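Local coordinates for B12-binding domain-containing protein (Kitasatospora setae, PDB 6WTF) that probably methylates C2 of tryptophan as a radical SAM enzyme that binds cobalamin and a [4Fe-4S] cluster, at residues G124-G129 and E236-G241; D501-I506 and P517-M522. All coordinates share one frame; numbering follows the deposited sequence.

Interaction 1 of 2, residues G124-G129 and E236-G241; sequences GVKGPG and EPDAKG. With SA8 (S-5'-azamethionine-5'-deoxyadenosine), chain E; SF4 (iron/sulfur cluster), chain C.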
# COMPACT_ATOMS: atom_id res chain seq x y z
N GLY A 124 -4.69 18.98 3.36
CA GLY A 124 -4.13 17.68 3.06
C GLY A 124 -2.74 17.56 3.63
O GLY A 124 -2.06 18.57 3.87
N VAL A 125 -2.32 16.31 3.85
CA VAL A 125 -0.98 16.00 4.34
C VAL A 125 -0.35 14.98 3.41
O VAL A 125 -1.03 14.07 2.92
CB VAL A 125 -1.01 15.46 5.79
CG1 VAL A 125 0.39 15.11 6.26
CG2 VAL A 125 -1.64 16.48 6.72
N LYS A 126 0.94 15.14 3.14
CA LYS A 126 1.74 14.21 2.34
C LYS A 126 2.71 13.48 3.27
O LYS A 126 3.50 14.12 3.97
CB LYS A 126 2.51 14.94 1.24
CG LYS A 126 3.32 14.03 0.31
CD LYS A 126 4.16 14.88 -0.66
CE LYS A 126 4.91 14.02 -1.68
NZ LYS A 126 4.00 13.45 -2.71
N GLY A 127 2.64 12.15 3.27
CA GLY A 127 3.48 11.37 4.14
C GLY A 127 2.81 11.12 5.47
O GLY A 127 1.59 11.29 5.62
N PRO A 128 3.59 10.71 6.47
CA PRO A 128 3.01 10.45 7.80
C PRO A 128 2.36 11.71 8.36
O PRO A 128 2.87 12.82 8.21
CB PRO A 128 4.21 10.02 8.65
CG PRO A 128 5.35 9.80 7.70
CD PRO A 128 4.96 10.20 6.32
N GLY A 129 1.20 11.53 8.98
CA GLY A 129 0.41 12.67 9.38
C GLY A 129 0.20 12.90 10.86
O GLY A 129 -0.47 13.87 11.24
N GLU A 236 6.46 4.65 -3.13
CA GLU A 236 6.67 4.73 -1.68
C GLU A 236 7.80 5.66 -1.26
O GLU A 236 7.64 6.38 -0.26
CB GLU A 236 6.89 3.33 -1.08
CG GLU A 236 5.74 2.38 -1.31
CD GLU A 236 5.82 1.13 -0.47
OE1 GLU A 236 6.39 1.17 0.64
OE2 GLU A 236 5.31 0.08 -0.92
N PRO A 237 8.96 5.68 -1.93
CA PRO A 237 10.01 6.63 -1.51
C PRO A 237 9.51 8.06 -1.41
O PRO A 237 9.83 8.77 -0.45
CB PRO A 237 11.09 6.47 -2.58
CG PRO A 237 10.91 5.11 -3.08
CD PRO A 237 9.44 4.81 -3.02
N ASP A 238 8.70 8.50 -2.37
CA ASP A 238 8.16 9.85 -2.28
C ASP A 238 7.01 9.92 -1.28
O ASP A 238 7.03 10.72 -0.34
CB ASP A 238 7.71 10.32 -3.66
CG ASP A 238 6.87 11.57 -3.59
OD1 ASP A 238 7.44 12.65 -3.32
OD2 ASP A 238 5.64 11.47 -3.81
N ALA A 239 5.99 9.08 -1.47
CA ALA A 239 4.76 9.21 -0.71
C ALA A 239 4.95 8.88 0.76
O ALA A 239 4.22 9.40 1.61
CB ALA A 239 3.68 8.33 -1.33
N LYS A 240 5.92 8.03 1.10
CA LYS A 240 6.20 7.71 2.49
C LYS A 240 7.35 8.53 3.07
O LYS A 240 7.26 8.99 4.21
CB LYS A 240 6.50 6.22 2.66
CG LYS A 240 5.38 5.31 2.18
CD LYS A 240 4.13 5.47 3.04
CE LYS A 240 4.30 4.81 4.40
NZ LYS A 240 2.97 4.55 5.05
N GLY A 241 8.42 8.69 2.32
CA GLY A 241 9.63 9.33 2.81
C GLY A 241 10.82 8.54 2.31
O GLY A 241 10.76 7.33 2.12
N SA8 E . 6.43 -2.31 -0.36
CA SA8 E . 6.20 -2.88 -1.71
C SA8 E . 4.74 -2.71 -2.11
O SA8 E . 4.60 -2.51 -3.38
OXT SA8 E . 3.82 -2.75 -1.31
CB SA8 E . 6.61 -4.39 -1.78
CG SA8 E . 7.02 -4.80 -3.19
ND SA8 E . 5.89 -4.98 -4.10
CE SA8 E . 4.98 -6.02 -3.61
C5' SA8 E . 6.33 -5.19 -5.48
C4' SA8 E . 5.19 -5.45 -6.44
O4' SA8 E . 4.22 -4.38 -6.35
C3' SA8 E . 5.62 -5.42 -7.90
O3' SA8 E . 6.18 -6.66 -8.30
C2' SA8 E . 4.29 -5.13 -8.61
O2' SA8 E . 3.55 -6.33 -8.82
C1' SA8 E . 3.57 -4.22 -7.60
N9 SA8 E . 3.58 -2.81 -7.95
C8 SA8 E . 4.13 -1.77 -7.23
N7 SA8 E . 4.00 -0.60 -7.80
C5 SA8 E . 3.33 -0.88 -8.98
C6 SA8 E . 2.88 -0.06 -10.04
N6 SA8 E . 3.10 1.26 -10.11
N1 SA8 E . 2.20 -0.65 -11.05
C2 SA8 E . 2.00 -1.97 -11.00
N3 SA8 E . 2.39 -2.84 -10.07
C4 SA8 E . 3.05 -2.23 -9.08
FE1 SF4 C . 11.98 -0.48 -4.16
FE2 SF4 C . 11.50 0.65 -1.71
FE3 SF4 C . 10.49 -1.82 -2.31
FE4 SF4 C . 9.47 0.40 -3.52
S1 SF4 C . 9.39 -0.09 -1.30
S2 SF4 C . 10.02 -1.58 -4.52
S3 SF4 C . 11.34 1.67 -3.73
S4 SF4 C . 12.69 -1.25 -2.15
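Lys126 NZ is gripped by two groups, the carboxylate of Asp238 and the backbone carbonyl of Ser109. Its salt bridge to Asp238 spans 2.8 Å from NZ to OD2, and the ammonium group meets that oxygen on the syn side, 21° out of the carboxylate plane. The lysine chain runs almost fully extended until its last bond, where a bend (chi4 73°) turns NZ onto OD2; the two side chains cross at about a right angle. The other carboxylate oxygen, OD1, is held by the backbone N of Phe184, which would help fix the rotation of the group, and the buried charges of Lys126 and Asp238 probably offset one another to a large extent.

Beyond the ion pair the backbones come together. Gly127 CA lies 3.3 Å from Ala239 O, a CA-H...O contact (143° at H) made by a residue with no side chain to hold loop and helix apart. Pro128 CD rests 3.3 Å from Lys240 O, an oxygen that accepts a hydrogen bond from Asn225 ND2. Gly241 is the first residue to leave helical angles, with positive phi.

The cofactors gather on other sides of the same short helix. Glu236 OE2 accepts a bond of 2.7 Å from the amino N of the bound S-5'-azamethionine-5'-deoxyadenosine, while its OE1 is hydrogen-bonded to Ser272 and to cobalamin. Pro237 CG sits 3.5 Å from sulfide S3 of the iron-sulfur cluster, and Lys240 NZ forms a salt bridge with cobalamin, which Gly129 N also holds. The arrangement is a domain interface at an active site, where a loop following a strand of the Rossmann-like B12-binding domain meets the helix after the cluster-binding cysteines of a cobalamin-dependent radical SAM enzyme.

Interaction 2 of 2, residues D501-I506 and P517-M522; sequences DLWALI and PTVEGM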
# COMPACT_ATOMS: atom_id res chain seq x y z
N ASP A 501 0.13 -15.60 -24.36
CA ASP A 501 1.46 -16.18 -24.47
C ASP A 501 2.05 -16.46 -23.09
O ASP A 501 2.77 -17.45 -22.91
CB ASP A 501 2.37 -15.27 -25.28
CG ASP A 501 2.03 -15.27 -26.76
OD1 ASP A 501 1.90 -16.37 -27.35
OD2 ASP A 501 1.88 -14.18 -27.34
N LEU A 502 1.76 -15.60 -22.11
CA LEU A 502 2.27 -15.83 -20.77
C LEU A 502 1.64 -17.07 -20.15
O LEU A 502 2.33 -17.87 -19.50
CB LEU A 502 2.01 -14.61 -19.88
CG LEU A 502 2.39 -14.79 -18.41
CD1 LEU A 502 3.86 -15.16 -18.28
CD2 LEU A 502 2.06 -13.54 -17.60
N TRP A 503 0.33 -17.27 -20.35
CA TRP A 503 -0.32 -18.46 -19.83
C TRP A 503 0.26 -19.73 -20.43
O TRP A 503 0.42 -20.74 -19.73
CB TRP A 503 -1.83 -18.39 -20.09
CG TRP A 503 -2.60 -17.72 -19.01
CD1 TRP A 503 -2.64 -16.38 -18.74
CD2 TRP A 503 -3.45 -18.36 -18.06
NE1 TRP A 503 -3.47 -16.15 -17.66
CE2 TRP A 503 -3.98 -17.35 -17.23
CE3 TRP A 503 -3.82 -19.69 -17.82
CZ2 TRP A 503 -4.86 -17.63 -16.18
CZ3 TRP A 503 -4.69 -19.96 -16.78
CH2 TRP A 503 -5.20 -18.93 -15.97
N ALA A 504 0.60 -19.69 -21.72
CA ALA A 504 1.16 -20.86 -22.38
C ALA A 504 2.49 -21.28 -21.77
O ALA A 504 2.88 -22.45 -21.90
CB ALA A 504 1.32 -20.59 -23.87
N LEU A 505 3.20 -20.36 -21.13
CA LEU A 505 4.49 -20.69 -20.53
C LEU A 505 4.34 -21.55 -19.28
O LEU A 505 5.28 -22.27 -18.92
CB LEU A 505 5.26 -19.41 -20.20
CG LEU A 505 5.49 -18.43 -21.34
CD1 LEU A 505 6.40 -17.30 -20.89
CD2 LEU A 505 6.06 -19.13 -22.57
N ILE A 506 3.20 -21.48 -18.60
CA ILE A 506 3.01 -22.19 -17.34
C ILE A 506 2.51 -23.60 -17.64
O ILE A 506 1.49 -23.79 -18.31
CB ILE A 506 2.02 -21.44 -16.43
CG1 ILE A 506 2.45 -19.98 -16.26
CG2 ILE A 506 1.95 -22.13 -15.07
CD1 ILE A 506 3.85 -19.80 -15.74
N PRO A 517 -2.15 -12.84 -15.01
CA PRO A 517 -3.26 -12.07 -15.60
C PRO A 517 -4.19 -13.04 -16.30
O PRO A 517 -3.76 -13.92 -17.06
CB PRO A 517 -2.55 -11.12 -16.58
CG PRO A 517 -1.21 -11.73 -16.82
CD PRO A 517 -0.85 -12.45 -15.56
N THR A 518 -5.48 -12.92 -16.01
CA THR A 518 -6.44 -13.96 -16.33
C THR A 518 -6.94 -13.81 -17.76
O THR A 518 -7.29 -12.70 -18.20
CB THR A 518 -7.61 -13.93 -15.34
OG1 THR A 518 -7.12 -14.17 -14.02
CG2 THR A 518 -8.64 -14.98 -15.69
N VAL A 519 -6.98 -14.92 -18.49
CA VAL A 519 -7.50 -14.95 -19.86
C VAL A 519 -9.00 -14.68 -19.85
O VAL A 519 -9.60 -14.46 -18.79
CB VAL A 519 -7.19 -16.30 -20.53
CG1 VAL A 519 -5.70 -16.43 -20.77
CG2 VAL A 519 -7.66 -17.42 -19.64
N GLU A 520 -9.62 -14.72 -21.03
CA GLU A 520 -10.98 -14.22 -21.17
C GLU A 520 -11.97 -15.18 -20.52
O GLU A 520 -12.08 -16.34 -20.91
CB GLU A 520 -11.33 -14.03 -22.65
CG GLU A 520 -10.48 -12.99 -23.37
CD GLU A 520 -9.12 -13.52 -23.76
OE1 GLU A 520 -9.04 -14.71 -24.15
OE2 GLU A 520 -8.13 -12.77 -23.66
N GLY A 521 -12.70 -14.68 -19.53
CA GLY A 521 -13.79 -15.43 -18.96
C GLY A 521 -13.43 -16.36 -17.82
O GLY A 521 -14.33 -16.84 -17.13
N MET A 522 -12.15 -16.62 -17.59
CA MET A 522 -11.75 -17.53 -16.52
C MET A 522 -11.94 -16.86 -15.15
O MET A 522 -12.10 -15.64 -15.03
CB MET A 522 -10.31 -17.99 -16.73
CG MET A 522 -10.16 -19.22 -17.62
SD MET A 522 -8.56 -20.02 -17.38
CE MET A 522 -8.90 -21.01 -15.92
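The indole of Trp503 meets the loop 517-522 in three ways at once, through its N-H edge, one face and the outer part of its benzene ring. At the edge, near the ring plane, NE1 points at Pro517 O with an N-H...O angle of 163°. The modelled N...O separation of 2.3 Å is too short to be taken literally, so the direction of this bond is better supported than its length. Over one face lies Val519, whose CG1 stands 3.7 Å from the centroid of the five-membered ring and only 10° off the ring normal, a CH-pi contact. CG1 is placed there by a chi1 of -69°, which sets this methyl anti to the carbonyl carbon. Farther along the ring, Met522 SD approaches obliquely, 3.8 Å from Trp503 CH2, in a Met-aromatic contact; the type II turn from Val519 to Met522 brings both side chains back to the same indole.

With CG anti to the backbone N (chi1 175°), Leu502 reaches CD2 to Pro517 CD at 3.7 Å, the two side chains crossing at about a right angle. The contact thus joins the loop following strand 514-515 to helix 497-505, which packs through Leu502 on helix 387-398 and strand 404-412. His525 adds an edge-to-face ring contact to Trp503, and His511 a ring set at about 45°.

The N-H to carbonyl bond, being directional, probably sets the rotation of the indole, while largely dispersive contacts with a methyl and a thioether, together with the histidine rings, fill in around it with less demand on geometry.

Interaction 1 is wholly buried and interaction 2 only partly so; they lie on opposite sides of the chain's centre, with nearest atoms about 20 Å apart. The two share no helix or strand. Residues 124-129 and 236-241 join regions far apart in sequence, one in the B12-binding range and the other in the radical SAM range, whereas 501-506 and 517-522 are separated by ten residues and tie a helix to a nearby loop. The chemistry follows the setting: a compensated ion pair and close backbone contacts beside the cofactors at the first, aromatic and apolar packing around a single polar bond toward the surface at the second.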